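Local atomic coordinates of putative O-GlcNAcase nagJ (Clostridium perfringens, PDB entry 6PV5), a protein that is a family 84 glycoside hydrolase that probably acts as a hexosaminidase, cleaving N-acetylhexosamine from glycans. Residues R309-A315 and Y356-F360. Residues are numbered along the deposited sequence; the frame is centred on the assembly and turned at random.
With EDO (1,2-ethanediol), chain F.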
loop_
_atom_site.group_PDB
_atom_site.type_symbol
_atom_site.label_atom_id
_atom_site.label_comp_id
_atom_site.label_asym_id
_atom_site.label_seq_id
_atom_site.Cartn_x
_atom_site.Cartn_y
_atom_site.Cartn_z
ATOM N N ARG A 309 14.516 -15.207 -23.429
ATOM C CA ARG A 309 13.136 -15.114 -23.855
ATOM C C ARG A 309 12.575 -16.518 -24.045
ATOM O O ARG A 309 11.680 -16.722 -24.857
ATOM C CB ARG A 309 13.071 -14.312 -25.156
ATOM C CG ARG A 309 11.750 -13.590 -25.355
ATOM C CD ARG A 309 11.951 -12.228 -25.979
ATOM N NE ARG A 309 10.756 -11.454 -25.688
ATOM C CZ ARG A 309 10.711 -10.398 -24.890
ATOM N NH1 ARG A 309 11.809 -9.959 -24.297
ATOM N NH2 ARG A 309 9.562 -9.774 -24.699
ATOM N N SER A 310 13.119 -17.490 -23.309
ATOM C CA SER A 310 12.585 -18.839 -23.413
ATOM C C SER A 310 11.548 -19.069 -22.327
ATOM O O SER A 310 11.896 -19.306 -21.172
ATOM C CB SER A 310 13.634 -19.912 -23.382
ATOM O OG SER A 310 13.006 -21.201 -23.365
ATOM N N GLY A 311 10.280 -19.012 -22.740
ATOM C CA GLY A 311 9.143 -19.232 -21.867
ATOM C C GLY A 311 9.112 -20.667 -21.354
ATOM O O GLY A 311 8.771 -20.895 -20.197
ATOM N N VAL A 312 9.445 -21.629 -22.228
ATOM C CA VAL A 312 9.310 -23.037 -21.865
ATOM C C VAL A 312 10.304 -23.351 -20.743
ATOM O O VAL A 312 9.912 -23.841 -19.693
ATOM C CB VAL A 312 9.434 -23.980 -23.083
ATOM C CG1 VAL A 312 9.512 -25.457 -22.672
ATOM C CG2 VAL A 312 8.277 -23.781 -24.058
ATOM N N GLN A 313 11.569 -22.967 -20.940
ATOM C CA GLN A 313 12.652 -23.251 -20.004
ATOM C C GLN A 313 12.422 -22.560 -18.663
ATOM O O GLN A 313 12.664 -23.161 -17.612
ATOM C CB GLN A 313 14.006 -22.886 -20.618
ATOM C CG GLN A 313 14.349 -23.761 -21.818
ATOM C CD GLN A 313 15.563 -23.352 -22.616
ATOM O OE1 GLN A 313 15.745 -22.193 -22.981
ATOM N NE2 GLN A 313 16.398 -24.325 -22.935
ATOM N N GLN A 314 11.927 -21.311 -18.695
ATOM C CA GLN A 314 11.676 -20.591 -17.450
ATOM C C GLN A 314 10.539 -21.255 -16.671
ATOM O O GLN A 314 10.607 -21.390 -15.451
ATOM C CB GLN A 314 11.385 -19.104 -17.693
ATOM C CG GLN A 314 12.543 -18.335 -18.327
ATOM C CD GLN A 314 12.159 -16.936 -18.752
ATOM O OE1 GLN A 314 11.075 -16.438 -18.449
ATOM N NE2 GLN A 314 13.075 -16.267 -19.434
ATOM N N ALA A 315 9.472 -21.642 -17.380
ATOM C CA ALA A 315 8.337 -22.260 -16.724
ATOM C C ALA A 315 8.756 -23.617 -16.160
ATOM O O ALA A 315 8.317 -23.999 -15.071
ATOM C CB ALA A 315 7.184 -22.384 -17.685
ATOM N N TYR A 356 6.339 -15.871 -26.306
ATOM C CA TYR A 356 6.842 -16.091 -24.952
ATOM C C TYR A 356 5.698 -16.408 -23.986
ATOM O O TYR A 356 5.779 -17.355 -23.201
ATOM C CB TYR A 356 7.774 -14.972 -24.459
ATOM C CG TYR A 356 8.049 -15.050 -22.972
ATOM C CD1 TYR A 356 9.181 -15.686 -22.488
ATOM C CD2 TYR A 356 7.147 -14.547 -22.049
ATOM C CE1 TYR A 356 9.438 -15.780 -21.126
ATOM C CE2 TYR A 356 7.363 -14.673 -20.683
ATOM C CZ TYR A 356 8.519 -15.279 -20.221
ATOM O OH TYR A 356 8.747 -15.407 -18.882
ATOM N N THR A 357 4.631 -15.603 -24.039
ATOM C CA THR A 357 3.536 -15.731 -23.091
ATOM C C THR A 357 2.812 -17.052 -23.322
ATOM O O THR A 357 2.357 -17.692 -22.365
ATOM C CB THR A 357 2.562 -14.545 -23.175
ATOM O OG1 THR A 357 3.249 -13.383 -22.698
ATOM C CG2 THR A 357 1.313 -14.749 -22.343
ATOM N N LYS A 358 2.676 -17.411 -24.606
ATOM C CA LYS A 358 1.986 -18.630 -24.986
ATOM C C LYS A 358 2.699 -19.818 -24.334
ATOM O O LYS A 358 2.088 -20.590 -23.623
ATOM C CB LYS A 358 1.922 -18.738 -26.512
ATOM C CG LYS A 358 1.335 -20.030 -27.053
ATOM C CD LYS A 358 1.239 -20.048 -28.567
ATOM C CE LYS A 358 0.662 -21.346 -29.095
ATOM N NZ LYS A 358 -0.593 -21.705 -28.390
ATOM N N GLU A 359 4.006 -19.901 -24.544
ATOM C CA GLU A 359 4.828 -20.988 -24.046
ATOM C C GLU A 359 4.933 -20.941 -22.524
ATOM O O GLU A 359 4.794 -21.974 -21.870
ATOM C CB GLU A 359 6.191 -20.922 -24.730
ATOM C CG GLU A 359 6.060 -21.027 -26.236
ATOM C CD GLU A 359 7.365 -21.242 -26.971
ATOM O OE1 GLU A 359 8.431 -21.049 -26.342
ATOM O OE2 GLU A 359 7.307 -21.600 -28.177
ATOM N N PHE A 360 5.162 -19.740 -21.964
ATOM C CA PHE A 360 5.272 -19.609 -20.521
ATOM C C PHE A 360 3.967 -20.045 -19.851
ATOM O O PHE A 360 3.993 -20.865 -18.927
ATOM C CB PHE A 360 5.773 -18.218 -20.101
ATOM C CG PHE A 360 6.066 -18.059 -18.628
ATOM C CD1 PHE A 360 7.270 -18.492 -18.082
ATOM C CD2 PHE A 360 5.133 -17.480 -17.769
ATOM C CE1 PHE A 360 7.523 -18.341 -16.721
ATOM C CE2 PHE A 360 5.395 -17.316 -16.413
ATOM C CZ PHE A 360 6.599 -17.741 -15.892
HETATM C C1 EDO F . 7.581 -12.682 -28.425
HETATM O O1 EDO F . 6.973 -13.238 -27.293
HETATM C C2 EDO F . 8.967 -12.967 -28.247
HETATM O O2 EDO F . 8.978 -14.365 -28.094
HETATM O O HOH W 1 11.035 -21.637 -24.826
HETATM O O HOH W 2 8.945 -18.678 -25.329
#
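Y356 reaches across to Q314 with its hydroxyl, giving a short hydrogen bond of 2.6 Å from OH to OE1. The amide and ring planes stand 61° apart. With CG anti to the backbone N (chi1 168°), the phenol is laid along the first turn of the other helix, its CD1 edge near R309 O. A tyrosine suits this place because its long flat ring fills the interface while its buried OH also bonds V340 N; Q314 NE2 is held by N308, which fixes the amide's rotation. G311, having no side chain, lets the backbones approach to 4.1 Å between its CA and that of F360. The F360 ring turns an edge to G311 O, has Y356 OH above one face, displaced toward its rim, and meets A315 CB at 3.9 Å from CD1. E359 OE1 receives two waters, which in turn accept from V312 N and G311 N, so a carboxylate serves the amides of a helix start whose N-cap is S310. Segments 311-315 and 356-360 run 36° from parallel. In the catalytic (beta/alpha)8 domain, helix 311-326 precedes barrel strand 336-338 in the chain and helix 355-363 follows it, before strand 369-372, with helix 385-395 packing against F360.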